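Local coordinates for periplasmic branched-chain amino acid-binding protein (Burkholderia mallei, PDB 3I09), which probably captures branched-chain amino acids or related small carboxylates in the periplasm for an ABC transporter, and here holds acetoacetic acid, at residues A[104-109]-A[123-128]; A[143-148]-A[159-164]; A[329-334]-A[361-366]; A[99-104]-A[281-286]; A[199-204]-A[226-231]. One frame throughout, in Å; residues are numbered along the deposited sequence. Where two conformers were deposited one is given.

Contacts 1 and 4 share Gly104, whose backbone N binds acetoacetic acid, and contact 5 brings the side chain of Ala204 to about 4 Å from the same ligand, so three of the five reach the pocket between the two lobes of this type I periplasmic binding protein. Contacts 2 and 5 lie in one lobe, centres about 9 Å apart, where strands 142-148 and 198-202 are neighbours in a parallel sheet. Asn159 ties contact 2 to contact 1, its OD1 2.6 Å from Thr124 OG1. Contact 3 packs against contact 1, centres about 10 Å apart, through Phe363 and Ala362. Contacts 4 and 5, centres about 21 Å apart, belong to different lobes.

Contact 1: residues A[104-109]-A[123-128]; sequences GADTLT and DTMALA. With AAE (acetoacetic acid), chain C.
Thr124 N donates to Gly104 O at 2.8 Å, tying loop 104-109 to the start of helix 124-137 through a bent bond with 138° at the hydrogen, its donor tilted from the carbonyl plane. Asp106 N returns a bond to Thr124 OG1 at 3.1 Å. The threonine hydroxyl sits between its own backbone N and carbonyl carbon (chi1 53°), facing the loop, and is also hydrogen-bonded to Asn159 OD1. Gly104 O is further approached by the CA-H of Asp123, with CA 3.1 Å away. Asp123 is the N-cap of the helix: its OD1 accepts from Ala126 N at 3.0 Å, met nearly along the C-O axis. The other carboxylate oxygen, OD2, accepts a hydrogen bond from a water 2.8 Å away that is also bonded to Thr109 OG1, a water bridge from the cap to Thr109. The loop belongs to the ligand pocket of the periplasmic binding fold: Gly104 N donates to O1 of acetoacetic acid at 2.7 Å in a nearly straight bond. Gly104 thus faces the ligand with its N-H and the helix with its C=O. Asp106 crosses Thr124 at about a right angle, and its OD2 accepts from Asn159 ND2 and forms a salt bridge with Arg370. The positive charge of Arg370 probably eases the closeness of the Asp106 and Asp123 carboxylates. Thr124 CG2 lies against the Gly104 carbonyl, while the bent selenomethionine chain of Met125 brings CE to 3.8 Å from Asp106 OD2.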
# COMPACT_ATOMS: atom_id res chain seq x y z
N GLY A 104 -1.89 1.71 3.94
CA GLY A 104 -2.79 2.48 3.12
C GLY A 104 -3.51 3.66 3.68
O GLY A 104 -3.95 4.49 2.92
N ALA A 105 -3.69 3.75 5.00
CA ALA A 105 -4.61 4.76 5.52
C ALA A 105 -4.25 6.17 5.04
O ALA A 105 -3.13 6.65 5.28
CB ALA A 105 -4.68 4.73 7.05
N ASP A 106 -5.23 6.85 4.43
CA ASP A 106 -5.00 8.24 3.97
C ASP A 106 -4.81 9.25 5.12
O ASP A 106 -4.42 10.39 4.88
CB ASP A 106 -6.06 8.70 2.96
CG ASP A 106 -7.43 8.97 3.58
OD1 ASP A 106 -7.75 8.46 4.67
OD2 ASP A 106 -8.23 9.67 2.90
N THR A 107 -5.06 8.80 6.35
CA THR A 107 -4.78 9.55 7.56
C THR A 107 -3.34 10.11 7.57
O THR A 107 -3.04 11.19 8.11
CB THR A 107 -4.97 8.62 8.81
OG1 THR A 107 -6.16 7.84 8.63
CG2 THR A 107 -5.09 9.42 10.02
N LEU A 108 -2.42 9.32 7.02
CA LEU A 108 -1.02 9.65 6.98
C LEU A 108 -0.69 10.97 6.27
O LEU A 108 0.34 11.54 6.54
CB LEU A 108 -0.23 8.51 6.32
CG LEU A 108 -0.01 7.31 7.21
CD1 LEU A 108 0.34 6.09 6.30
CD2 LEU A 108 1.12 7.56 8.33
N THR A 109 -1.57 11.41 5.36
CA THR A 109 -1.37 12.67 4.63
C THR A 109 -2.53 13.63 4.83
O THR A 109 -2.73 14.56 4.08
CB THR A 109 -1.16 12.39 3.13
OG1 THR A 109 -2.30 11.70 2.62
CG2 THR A 109 0.14 11.52 2.92
N ASP A 123 -2.85 4.86 -1.37
CA ASP A 123 -3.60 5.08 -0.12
C ASP A 123 -5.05 4.73 -0.31
O ASP A 123 -5.50 4.38 -1.41
CB ASP A 123 -3.41 6.49 0.50
CG ASP A 123 -4.00 7.62 -0.32
OD1 ASP A 123 -5.02 7.42 -1.00
OD2 ASP A 123 -3.41 8.74 -0.25
N THR A 124 -5.79 4.78 0.78
CA THR A 124 -7.20 4.39 0.75
C THR A 124 -8.10 5.31 -0.05
O THR A 124 -9.15 4.88 -0.55
CB THR A 124 -7.74 4.25 2.17
OG1 THR A 124 -7.47 5.45 2.90
CG2 THR A 124 -7.08 3.08 2.86
N MSE A 125 -7.73 6.58 -0.20
CA MSE A 125 -8.49 7.47 -1.10
C MSE A 125 -8.36 7.01 -2.57
O MSE A 125 -9.33 6.95 -3.28
CB MSE A 125 -8.02 8.92 -0.92
CG MSE A 125 -8.64 9.88 -1.82
SE MSE A 125 -10.56 10.05 -1.35
CE MSE A 125 -10.33 11.19 0.18
N ALA A 126 -7.14 6.68 -3.02
CA ALA A 126 -6.95 6.18 -4.38
C ALA A 126 -7.69 4.87 -4.60
O ALA A 126 -8.27 4.69 -5.68
CB ALA A 126 -5.46 6.00 -4.71
N LEU A 127 -7.67 3.96 -3.62
CA LEU A 127 -8.44 2.70 -3.72
C LEU A 127 -9.92 2.95 -3.93
O LEU A 127 -10.55 2.37 -4.83
CB LEU A 127 -8.21 1.78 -2.51
CG LEU A 127 -6.77 1.32 -2.26
CD1 LEU A 127 -6.64 0.53 -0.97
CD2 LEU A 127 -6.18 0.54 -3.49
N ALA A 128 -10.47 3.84 -3.10
CA ALA A 128 -11.87 4.19 -3.15
C ALA A 128 -12.26 4.85 -4.47
O ALA A 128 -13.25 4.48 -5.09
CB ALA A 128 -12.18 5.13 -1.98
O1 AAE C . -2.68 -0.28 5.65
C2 AAE C . -2.89 -1.48 5.93
O3 AAE C . -3.04 -1.88 7.10
C4 AAE C . -3.02 -2.47 4.78
C5 AAE C . -1.70 -3.11 4.46
O8 AAE C . -0.62 -2.66 4.93
C9 AAE C . -1.75 -4.19 3.42
O HOH W 1 -2.27 9.08 2.23

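Contact 2: residues A[143-148]-A[159-164]; sequences WFFLTA and NTADVV
Trp143 presents one face of its indole to Val164, whose CG2 stands over the five-membered ring 3.5 Å from its centroid and 12° off the normal, a CH-pi contact. The other methyl, CG1, stands over Trp143 CD1 on the same face, 3.6 Å away, so both valine methyls cover the pyrrole part from one side. CG2 is placed there by lying anti to the carbonyl carbon, with CG1 anti to the backbone N (chi1 169°). The benzo part is approached obliquely by Thr160 CG2, 3.9 Å from Trp143 CZ3. That same methyl sits at the edge of Phe145, near the ring plane, 3.7 Å from CE1, and so touches both aromatic side chains. Strand 142-148 and helix 151-166 run antiparallel here, the segment axes 10.5 Å apart at 173°, as successive elements of a right-handed beta-alpha-beta unit that continues into strand 170-177. Trp143 and Phe145, two residues apart on the strand, both point to this helix, which meets them with residues one turn apart, Thr160 and Val164. Ala161 adds a contact to Phe145 alone, its CB 4.1 Å from Phe145 CE2. The polar ends turn to other partners, Thr160 OG1 bonding to Leu156 O within the helix and Trp143 NE1 to Gly140 O. Beyond Thr160, Leu229 from the loop after strand 225-228 packs onto its side chain.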
# COMPACT_ATOMS: atom_id res chain seq x y z
N TRP A 143 -24.33 -1.12 -1.29
CA TRP A 143 -23.11 -1.67 -0.66
C TRP A 143 -23.30 -2.07 0.78
O TRP A 143 -23.98 -1.38 1.54
CB TRP A 143 -21.95 -0.67 -0.70
CG TRP A 143 -21.39 -0.41 -2.05
CD1 TRP A 143 -22.06 0.07 -3.14
CD2 TRP A 143 -20.04 -0.63 -2.49
NE1 TRP A 143 -21.23 0.17 -4.21
CE2 TRP A 143 -19.97 -0.24 -3.85
CE3 TRP A 143 -18.87 -1.10 -1.87
CZ2 TRP A 143 -18.79 -0.32 -4.59
CZ3 TRP A 143 -17.72 -1.17 -2.60
CH2 TRP A 143 -17.68 -0.79 -3.95
N PHE A 144 -22.64 -3.18 1.16
CA PHE A 144 -22.47 -3.58 2.56
C PHE A 144 -20.97 -3.84 2.74
O PHE A 144 -20.33 -4.51 1.91
CB PHE A 144 -23.28 -4.83 2.89
CG PHE A 144 -23.39 -5.11 4.38
CD1 PHE A 144 -22.43 -5.87 5.02
CD2 PHE A 144 -24.45 -4.60 5.14
CE1 PHE A 144 -22.53 -6.14 6.39
CE2 PHE A 144 -24.56 -4.87 6.50
CZ PHE A 144 -23.59 -5.63 7.12
N PHE A 145 -20.39 -3.29 3.80
CA PHE A 145 -18.93 -3.44 4.03
C PHE A 145 -18.61 -4.54 5.03
O PHE A 145 -19.29 -4.70 6.09
CB PHE A 145 -18.29 -2.13 4.47
CG PHE A 145 -18.26 -1.09 3.39
CD1 PHE A 145 -17.23 -1.08 2.48
CD2 PHE A 145 -19.27 -0.16 3.27
CE1 PHE A 145 -17.20 -0.16 1.45
CE2 PHE A 145 -19.24 0.80 2.24
CZ PHE A 145 -18.21 0.79 1.33
N LEU A 146 -17.56 -5.30 4.70
CA LEU A 146 -16.88 -6.18 5.65
C LEU A 146 -15.56 -5.48 5.95
O LEU A 146 -14.71 -5.34 5.07
CB LEU A 146 -16.63 -7.55 5.03
CG LEU A 146 -15.88 -8.60 5.85
CD1 LEU A 146 -16.62 -8.95 7.15
CD2 LEU A 146 -15.66 -9.88 5.03
N THR A 147 -15.37 -5.04 7.19
CA THR A 147 -14.32 -4.09 7.49
C THR A 147 -13.39 -4.60 8.58
O THR A 147 -13.85 -4.90 9.71
CB THR A 147 -14.95 -2.77 7.96
OG1 THR A 147 -15.82 -2.27 6.92
CG2 THR A 147 -13.89 -1.71 8.34
N ALA A 148 -12.10 -4.62 8.30
CA ALA A 148 -11.10 -4.98 9.30
C ALA A 148 -11.12 -3.92 10.42
O ALA A 148 -11.05 -2.72 10.16
CB ALA A 148 -9.69 -5.08 8.70
N ASN A 159 -13.55 6.19 3.13
CA ASN A 159 -13.25 6.74 1.80
C ASN A 159 -14.22 6.11 0.78
O ASN A 159 -14.77 6.78 -0.06
CB ASN A 159 -11.82 6.40 1.35
CG ASN A 159 -10.73 7.20 2.07
OD1 ASN A 159 -9.74 6.62 2.48
ND2 ASN A 159 -10.88 8.51 2.19
N THR A 160 -14.40 4.81 0.87
CA THR A 160 -15.21 4.10 -0.14
C THR A 160 -16.70 4.45 0.01
O THR A 160 -17.38 4.70 -1.00
CB THR A 160 -14.97 2.59 -0.10
OG1 THR A 160 -13.56 2.31 -0.21
CG2 THR A 160 -15.74 1.87 -1.25
N ALA A 161 -17.21 4.48 1.24
CA ALA A 161 -18.59 4.91 1.48
C ALA A 161 -18.85 6.30 0.92
O ALA A 161 -19.92 6.56 0.30
CB ALA A 161 -18.96 4.85 2.98
N ASP A 162 -17.91 7.20 1.14
CA ASP A 162 -18.03 8.57 0.61
C ASP A 162 -18.10 8.59 -0.92
O ASP A 162 -18.94 9.29 -1.50
CB ASP A 162 -16.89 9.46 1.07
CG ASP A 162 -16.98 9.84 2.56
OD1 ASP A 162 -18.05 9.67 3.20
OD2 ASP A 162 -15.95 10.29 3.09
N VAL A 163 -17.25 7.79 -1.59
CA VAL A 163 -17.30 7.68 -3.07
C VAL A 163 -18.61 7.09 -3.57
O VAL A 163 -19.24 7.64 -4.50
CB VAL A 163 -16.09 6.89 -3.61
CG1 VAL A 163 -16.25 6.56 -5.11
CG2 VAL A 163 -14.85 7.66 -3.36
N VAL A 164 -19.05 6.00 -2.94
CA VAL A 164 -20.32 5.38 -3.28
C VAL A 164 -21.47 6.40 -3.21
O VAL A 164 -22.25 6.55 -4.17
CB VAL A 164 -20.62 4.13 -2.39
CG1 VAL A 164 -22.10 3.65 -2.59
CG2 VAL A 164 -19.63 3.00 -2.74

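Contact 3: residues A[329-334]-A[361-366]; sequences MIHDMY and QAFTTK. With EDO (1,2-ethanediol), chain H.
Apolar contacts centre on Phe363, whose ring is met by three side chains of 329-334. Ile330 and Phe363 slide past each other in opposite directions, with CD1 of the isoleucine obliquely placed 3.8 Å from CD2 of the ring. Met333, a selenomethionine, crosses Phe363 at about a right angle; its SE is 4.1 Å from CZ, a Met-aromatic contact that is oblique to the ring. CG of the same side chain, anti to the carbonyl carbon (chi1 -62°), rests on Ala362 CB at 3.7 Å. Among ring contacts, the imidazole of His331 meets the phenyl obliquely, its CE1 3.9 Å from Phe363 CZ and the planes turned by 34°. Polar atoms join in at the rim: His331 O lies at the edge of the phenyl, near its plane, 3.5 Å from CE2. The imidazole is fixed from both nitrogens, as ND1 donates to Met329 O at 2.8 Å, above that carbonyl's plane, and NE2 bonds to Ala121 O. Phe363 is the first residue to leave helical geometry after the short helix 359-362, and the arrangement packs the end of that helix onto the interrupted strand 329-338 of the antiparallel sheet, with helix 124-137 alongside.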
# COMPACT_ATOMS: atom_id res chain seq x y z
N MSE A 329 3.24 10.85 -2.57
CA MSE A 329 3.90 10.71 -3.87
C MSE A 329 2.83 10.53 -4.92
O MSE A 329 2.13 9.51 -4.93
CB MSE A 329 4.90 9.51 -3.86
CG MSE A 329 6.03 9.65 -4.91
SE MSE A 329 5.42 9.14 -6.65
CE MSE A 329 5.80 7.23 -6.52
N ILE A 330 2.69 11.54 -5.80
CA ILE A 330 1.68 11.55 -6.84
C ILE A 330 2.18 10.83 -8.09
O ILE A 330 3.22 11.18 -8.68
CB ILE A 330 1.27 13.02 -7.17
CG1 ILE A 330 0.81 13.75 -5.88
CG2 ILE A 330 0.15 13.02 -8.21
CD1 ILE A 330 -0.40 13.13 -5.20
N HIS A 331 1.47 9.76 -8.44
CA HIS A 331 1.78 8.92 -9.58
C HIS A 331 0.48 8.27 -10.07
O HIS A 331 -0.47 8.05 -9.28
CB HIS A 331 2.86 7.87 -9.24
CG HIS A 331 2.52 6.98 -8.05
ND1 HIS A 331 2.29 7.47 -6.78
CD2 HIS A 331 2.40 5.64 -7.96
CE1 HIS A 331 1.99 6.47 -5.97
NE2 HIS A 331 2.08 5.34 -6.65
N ASP A 332 0.45 7.94 -11.35
CA ASP A 332 -0.72 7.30 -11.95
C ASP A 332 -1.03 5.98 -11.23
O ASP A 332 -0.13 5.25 -10.81
CB ASP A 332 -0.47 6.96 -13.41
CG ASP A 332 -0.37 8.18 -14.33
OD1 ASP A 332 -0.63 9.35 -13.91
OD2 ASP A 332 -0.02 7.93 -15.51
N MSE A 333 -2.31 5.68 -11.13
CA MSE A 333 -2.80 4.44 -10.59
C MSE A 333 -3.48 3.67 -11.74
O MSE A 333 -3.80 4.26 -12.80
CB MSE A 333 -3.76 4.71 -9.44
CG MSE A 333 -3.15 5.43 -8.26
SE MSE A 333 -1.78 4.38 -7.27
CE MSE A 333 -2.91 3.22 -6.40
N TYR A 334 -3.70 2.36 -11.55
CA TYR A 334 -4.25 1.49 -12.59
C TYR A 334 -5.49 0.77 -12.08
O TYR A 334 -5.43 0.10 -11.03
CB TYR A 334 -3.19 0.46 -13.06
CG TYR A 334 -1.96 1.19 -13.53
CD1 TYR A 334 -1.95 1.81 -14.76
CD2 TYR A 334 -0.87 1.38 -12.68
CE1 TYR A 334 -0.88 2.55 -15.18
CE2 TYR A 334 0.21 2.12 -13.08
CZ TYR A 334 0.21 2.70 -14.33
OH TYR A 334 1.27 3.46 -14.74
N GLN A 361 -5.62 13.00 -10.32
CA GLN A 361 -6.99 12.65 -10.05
C GLN A 361 -7.18 11.52 -9.06
O GLN A 361 -8.27 11.35 -8.55
CB GLN A 361 -7.70 12.30 -11.38
CG GLN A 361 -7.56 13.44 -12.39
CD GLN A 361 -8.01 13.07 -13.78
OE1 GLN A 361 -8.80 12.14 -13.98
NE2 GLN A 361 -7.51 13.82 -14.77
N ALA A 362 -6.12 10.78 -8.75
CA ALA A 362 -6.24 9.55 -7.97
C ALA A 362 -6.31 9.77 -6.45
O ALA A 362 -6.92 8.99 -5.71
CB ALA A 362 -5.07 8.63 -8.30
N PHE A 363 -5.68 10.85 -5.99
CA PHE A 363 -5.50 11.09 -4.57
C PHE A 363 -6.36 12.25 -4.05
O PHE A 363 -7.08 12.91 -4.81
CB PHE A 363 -4.00 11.34 -4.31
CG PHE A 363 -3.14 10.13 -4.60
CD1 PHE A 363 -3.00 9.14 -3.67
CD2 PHE A 363 -2.50 9.98 -5.84
CE1 PHE A 363 -2.25 7.99 -3.93
CE2 PHE A 363 -1.74 8.84 -6.12
CZ PHE A 363 -1.59 7.87 -5.18
N THR A 364 -6.26 12.50 -2.74
CA THR A 364 -7.05 13.55 -2.08
C THR A 364 -6.83 14.89 -2.78
O THR A 364 -5.69 15.26 -3.05
CB THR A 364 -6.63 13.67 -0.59
OG1 THR A 364 -6.86 12.42 0.08
CG2 THR A 364 -7.42 14.77 0.10
N THR A 365 -7.92 15.61 -3.07
CA THR A 365 -7.82 16.92 -3.70
C THR A 365 -7.53 18.01 -2.68
O THR A 365 -7.82 17.86 -1.48
CB THR A 365 -9.13 17.30 -4.46
OG1 THR A 365 -10.20 17.50 -3.51
CG2 THR A 365 -9.53 16.23 -5.46
N LYS A 366 -6.97 19.11 -3.15
CA LYS A 366 -6.73 20.24 -2.28
C LYS A 366 -7.97 20.69 -1.54
O LYS A 366 -7.87 21.04 -0.39
CB LYS A 366 -6.17 21.44 -3.06
CG LYS A 366 -5.59 22.51 -2.18
CD LYS A 366 -4.82 23.55 -3.02
CE LYS A 366 -4.35 24.71 -2.18
NZ LYS A 366 -4.26 25.98 -2.96
C1 EDO H . 1.98 11.95 -11.59
O1 EDO H . 0.71 11.48 -12.06
C2 EDO H . 2.48 13.11 -12.42
O2 EDO H . 3.81 12.85 -12.90

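Contact 4: residues A[99-104]-A[281-286]; sequences INIGAG and AADYSS. With AAE (acetoacetic acid), chain C.
Ile101 carries the tight part of this contact, its branches spread over three residues of helix 278-297. CG1 is anti to the carbonyl carbon (chi1 -75°), which puts CG2 anti to the backbone N, where it meets Ala282 CB at 3.7 Å and Asp283 OD1 at 3.3 Å. CD1 reaches along the helix to Ser286 OG, 3.5 Å away, and to the serine CB. Asp283 crosses the isoleucine obliquely, so one carboxylate oxygen rests against hydrocarbon; OD2 comes close to Asp21, a pair of like charges that would probably favour a proton between them. Ser286 OG, between the backbone N and the carbonyl carbon, donates to Asp283 O at 2.9 Å from above the carbonyl plane and still touches Ile101 CD1. The contact joins the end of strand 97-100, in the parallel part of the six-stranded sheet of one lobe, to a helix that packs on that sheet. Packing thins at Ile99, which touches Ser286 CB with CG2 at 3.9 Å. Past Ile101 the chain turns away from the helix toward the ligand pocket. Asn100, just before Ile101, accepts with OD1 from Ala103 N at 3.0 Å, in the carbonyl plane and on a lone pair, an Asx motif closing the turn over Ile101 and Gly102. Gly102 O is hydrogen-bonded to Tyr122 OH and lies 2.7 Å from O8 of acetoacetic acid.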
# COMPACT_ATOMS: atom_id res chain seq x y z
N ILE A 99 9.34 7.25 5.20
CA ILE A 99 8.65 6.93 3.98
C ILE A 99 7.86 5.67 4.20
O ILE A 99 8.41 4.60 4.52
CB ILE A 99 9.62 6.77 2.81
CG1 ILE A 99 10.43 8.04 2.66
CG2 ILE A 99 8.82 6.47 1.54
CD1 ILE A 99 11.48 7.96 1.53
N ASN A 100 6.54 5.78 4.09
CA ASN A 100 5.67 4.63 4.23
C ASN A 100 5.21 4.07 2.88
O ASN A 100 4.70 4.81 2.03
CB ASN A 100 4.46 4.91 5.08
CG ASN A 100 3.72 3.62 5.41
OD1 ASN A 100 3.06 3.06 4.55
ND2 ASN A 100 3.90 3.11 6.64
N ILE A 101 5.45 2.77 2.68
CA ILE A 101 5.02 2.08 1.47
C ILE A 101 3.83 1.15 1.71
O ILE A 101 2.80 1.21 1.00
CB ILE A 101 6.18 1.22 0.86
CG1 ILE A 101 7.23 2.11 0.17
CG2 ILE A 101 5.63 0.23 -0.15
CD1 ILE A 101 7.90 3.04 1.02
N GLY A 102 3.95 0.25 2.68
CA GLY A 102 3.02 -0.86 2.76
C GLY A 102 1.63 -0.53 3.27
O GLY A 102 0.68 -1.27 2.96
N ALA A 103 1.49 0.55 4.03
CA ALA A 103 0.25 0.90 4.69
C ALA A 103 -0.57 1.83 3.82
O ALA A 103 -0.05 2.61 3.05
CB ALA A 103 0.51 1.54 6.07
N GLY A 104 -1.89 1.71 3.94
CA GLY A 104 -2.79 2.48 3.12
C GLY A 104 -3.51 3.66 3.68
O GLY A 104 -3.95 4.49 2.92
N ALA A 281 8.14 -3.64 -5.24
CA ALA A 281 8.62 -2.63 -6.22
C ALA A 281 8.79 -1.24 -5.63
O ALA A 281 9.85 -0.59 -5.76
CB ALA A 281 7.66 -2.58 -7.46
N ALA A 282 7.74 -0.77 -4.96
CA ALA A 282 7.77 0.56 -4.30
C ALA A 282 8.84 0.68 -3.21
O ALA A 282 9.48 1.73 -3.09
CB ALA A 282 6.40 0.88 -3.74
N ASP A 283 9.08 -0.41 -2.45
CA ASP A 283 10.16 -0.44 -1.47
C ASP A 283 11.50 -0.09 -2.12
O ASP A 283 12.26 0.77 -1.61
CB ASP A 283 10.29 -1.81 -0.79
CG ASP A 283 9.15 -2.17 0.17
OD1 ASP A 283 8.49 -1.27 0.72
OD2 ASP A 283 8.95 -3.42 0.37
N TYR A 284 11.82 -0.77 -3.23
CA TYR A 284 13.05 -0.52 -3.96
C TYR A 284 13.07 0.93 -4.46
O TYR A 284 14.05 1.66 -4.25
CB TYR A 284 13.20 -1.53 -5.11
CG TYR A 284 14.42 -1.34 -5.99
CD1 TYR A 284 14.53 -0.26 -6.84
CD2 TYR A 284 15.46 -2.28 -5.99
CE1 TYR A 284 15.65 -0.09 -7.67
CE2 TYR A 284 16.57 -2.14 -6.84
CZ TYR A 284 16.66 -1.02 -7.64
OH TYR A 284 17.73 -0.84 -8.44
N SER A 285 11.98 1.38 -5.07
CA SER A 285 11.95 2.72 -5.67
C SER A 285 12.12 3.82 -4.63
O SER A 285 12.79 4.81 -4.87
CB SER A 285 10.62 2.92 -6.43
OG SER A 285 10.48 4.25 -6.91
N SER A 286 11.47 3.64 -3.49
CA SER A 286 11.47 4.65 -2.42
C SER A 286 12.88 4.82 -1.88
O SER A 286 13.31 5.94 -1.58
CB SER A 286 10.47 4.28 -1.29
OG SER A 286 10.95 3.16 -0.59
O1 AAE C . -2.68 -0.28 5.65
C2 AAE C . -2.89 -1.48 5.93
O3 AAE C . -3.04 -1.88 7.10
C4 AAE C . -3.02 -2.47 4.78
C5 AAE C . -1.70 -3.11 4.46
O8 AAE C . -0.62 -2.66 4.93
C9 AAE C . -1.75 -4.19 3.42

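Contact 5: residues A[199-204]-A[226-231]; sequences LGLANA and LAALLM
Leu201 O is approached by two groups: a water at 3.0 Å, which can donate to it, and Leu229 N in a weak bond of 3.5 Å. The same water accepts from Leu230 N at 2.9 Å, bridging the two chains where they diverge beyond the sheet. Earlier the pairing is regular and parallel: Ala227 N donates to Leu199 O at 2.8 Å, almost straight, and Leu201 N to Ala227 O at 2.9 Å, so Ala227 is held on both sides of its residue by strand 198-202. On one face of the sheet Leu199 and Leu226 lie side by side, pointing the same way, their CD2 methyls 3.7 Å apart. Next to them Leu201 CD1 leans over the CA of Ala228. Leu229 sets CB against Leu201 O at 3.4 Å, and Leu230 CD2 meets CB of Ala204 at 3.9 Å, itself a pocket residue that touches acetoacetic acid. The strands belong to the beta-alpha-beta unit formed with helix 205-217, whose Ile212 packs on Leu201 and Leu226; helix 151-166 lies against Leu229 and Leu230, and strand 142-148 flanks strand 198-202 on its other edge.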
# COMPACT_ATOMS: atom_id res chain seq x y z
N LEU A 199 -20.63 -6.44 -1.90
CA LEU A 199 -19.90 -6.64 -0.64
C LEU A 199 -18.52 -6.03 -0.77
O LEU A 199 -17.67 -6.53 -1.53
CB LEU A 199 -19.78 -8.13 -0.30
CG LEU A 199 -19.06 -8.54 1.00
CD1 LEU A 199 -19.76 -7.95 2.20
CD2 LEU A 199 -19.00 -10.05 1.16
N GLY A 200 -18.30 -4.93 -0.07
CA GLY A 200 -17.04 -4.19 -0.14
C GLY A 200 -16.12 -4.78 0.91
O GLY A 200 -16.45 -4.81 2.10
N LEU A 201 -15.00 -5.31 0.46
CA LEU A 201 -14.00 -5.90 1.34
C LEU A 201 -12.99 -4.86 1.78
O LEU A 201 -12.01 -4.58 1.06
CB LEU A 201 -13.28 -7.01 0.59
CG LEU A 201 -14.20 -8.14 0.15
CD1 LEU A 201 -13.44 -9.15 -0.73
CD2 LEU A 201 -14.85 -8.82 1.35
N ALA A 202 -13.27 -4.21 2.91
CA ALA A 202 -12.40 -3.17 3.45
C ALA A 202 -11.39 -3.85 4.37
O ALA A 202 -11.38 -3.66 5.60
CB ALA A 202 -13.24 -2.08 4.21
N ASN A 203 -10.53 -4.65 3.76
CA ASN A 203 -9.55 -5.44 4.49
C ASN A 203 -8.46 -5.79 3.48
O ASN A 203 -8.53 -5.31 2.36
CB ASN A 203 -10.18 -6.67 5.16
CG ASN A 203 -10.89 -7.63 4.18
OD1 ASN A 203 -10.60 -7.69 2.99
ND2 ASN A 203 -11.74 -8.49 4.74
N ALA A 204 -7.47 -6.58 3.86
CA ALA A 204 -6.29 -6.77 2.99
C ALA A 204 -5.62 -8.11 3.26
O ALA A 204 -5.87 -8.77 4.28
CB ALA A 204 -5.29 -5.66 3.23
N LEU A 226 -18.43 -9.26 -5.11
CA LEU A 226 -17.39 -8.81 -4.19
C LEU A 226 -16.64 -7.65 -4.80
O LEU A 226 -16.35 -7.68 -5.98
CB LEU A 226 -16.40 -9.93 -3.87
CG LEU A 226 -16.98 -11.26 -3.40
CD1 LEU A 226 -15.86 -12.30 -3.16
CD2 LEU A 226 -17.82 -11.08 -2.16
N ALA A 227 -16.38 -6.61 -4.02
CA ALA A 227 -15.48 -5.55 -4.42
C ALA A 227 -14.25 -5.69 -3.52
O ALA A 227 -14.30 -5.40 -2.32
CB ALA A 227 -16.12 -4.19 -4.28
N ALA A 228 -13.16 -6.15 -4.10
CA ALA A 228 -11.93 -6.35 -3.36
C ALA A 228 -11.22 -5.00 -3.40
O ALA A 228 -10.57 -4.64 -4.38
CB ALA A 228 -11.11 -7.47 -3.98
N LEU A 229 -11.37 -4.24 -2.34
CA LEU A 229 -10.89 -2.87 -2.34
C LEU A 229 -9.37 -2.77 -2.22
O LEU A 229 -8.78 -1.75 -2.59
CB LEU A 229 -11.60 -2.09 -1.23
CG LEU A 229 -13.10 -1.98 -1.40
CD1 LEU A 229 -13.76 -1.44 -0.07
CD2 LEU A 229 -13.48 -1.09 -2.58
N LEU A 230 -8.72 -3.83 -1.71
CA LEU A 230 -7.25 -3.89 -1.77
C LEU A 230 -6.82 -5.34 -2.00
O LEU A 230 -7.09 -6.23 -1.19
CB LEU A 230 -6.58 -3.34 -0.52
CG LEU A 230 -5.06 -3.28 -0.58
CD1 LEU A 230 -4.53 -2.52 -1.86
CD2 LEU A 230 -4.49 -2.69 0.76
N MSE A 231 -6.21 -5.59 -3.16
CA MSE A 231 -5.80 -6.95 -3.56
C MSE A 231 -4.44 -6.80 -4.26
O MSE A 231 -4.30 -5.99 -5.15
CB MSE A 231 -6.86 -7.53 -4.52
CG MSE A 231 -6.51 -8.82 -5.26
SE MSE A 231 -8.12 -9.72 -5.91
CE MSE A 231 -8.98 -9.94 -4.20
O HOH W 2 -9.87 -6.16 -0.32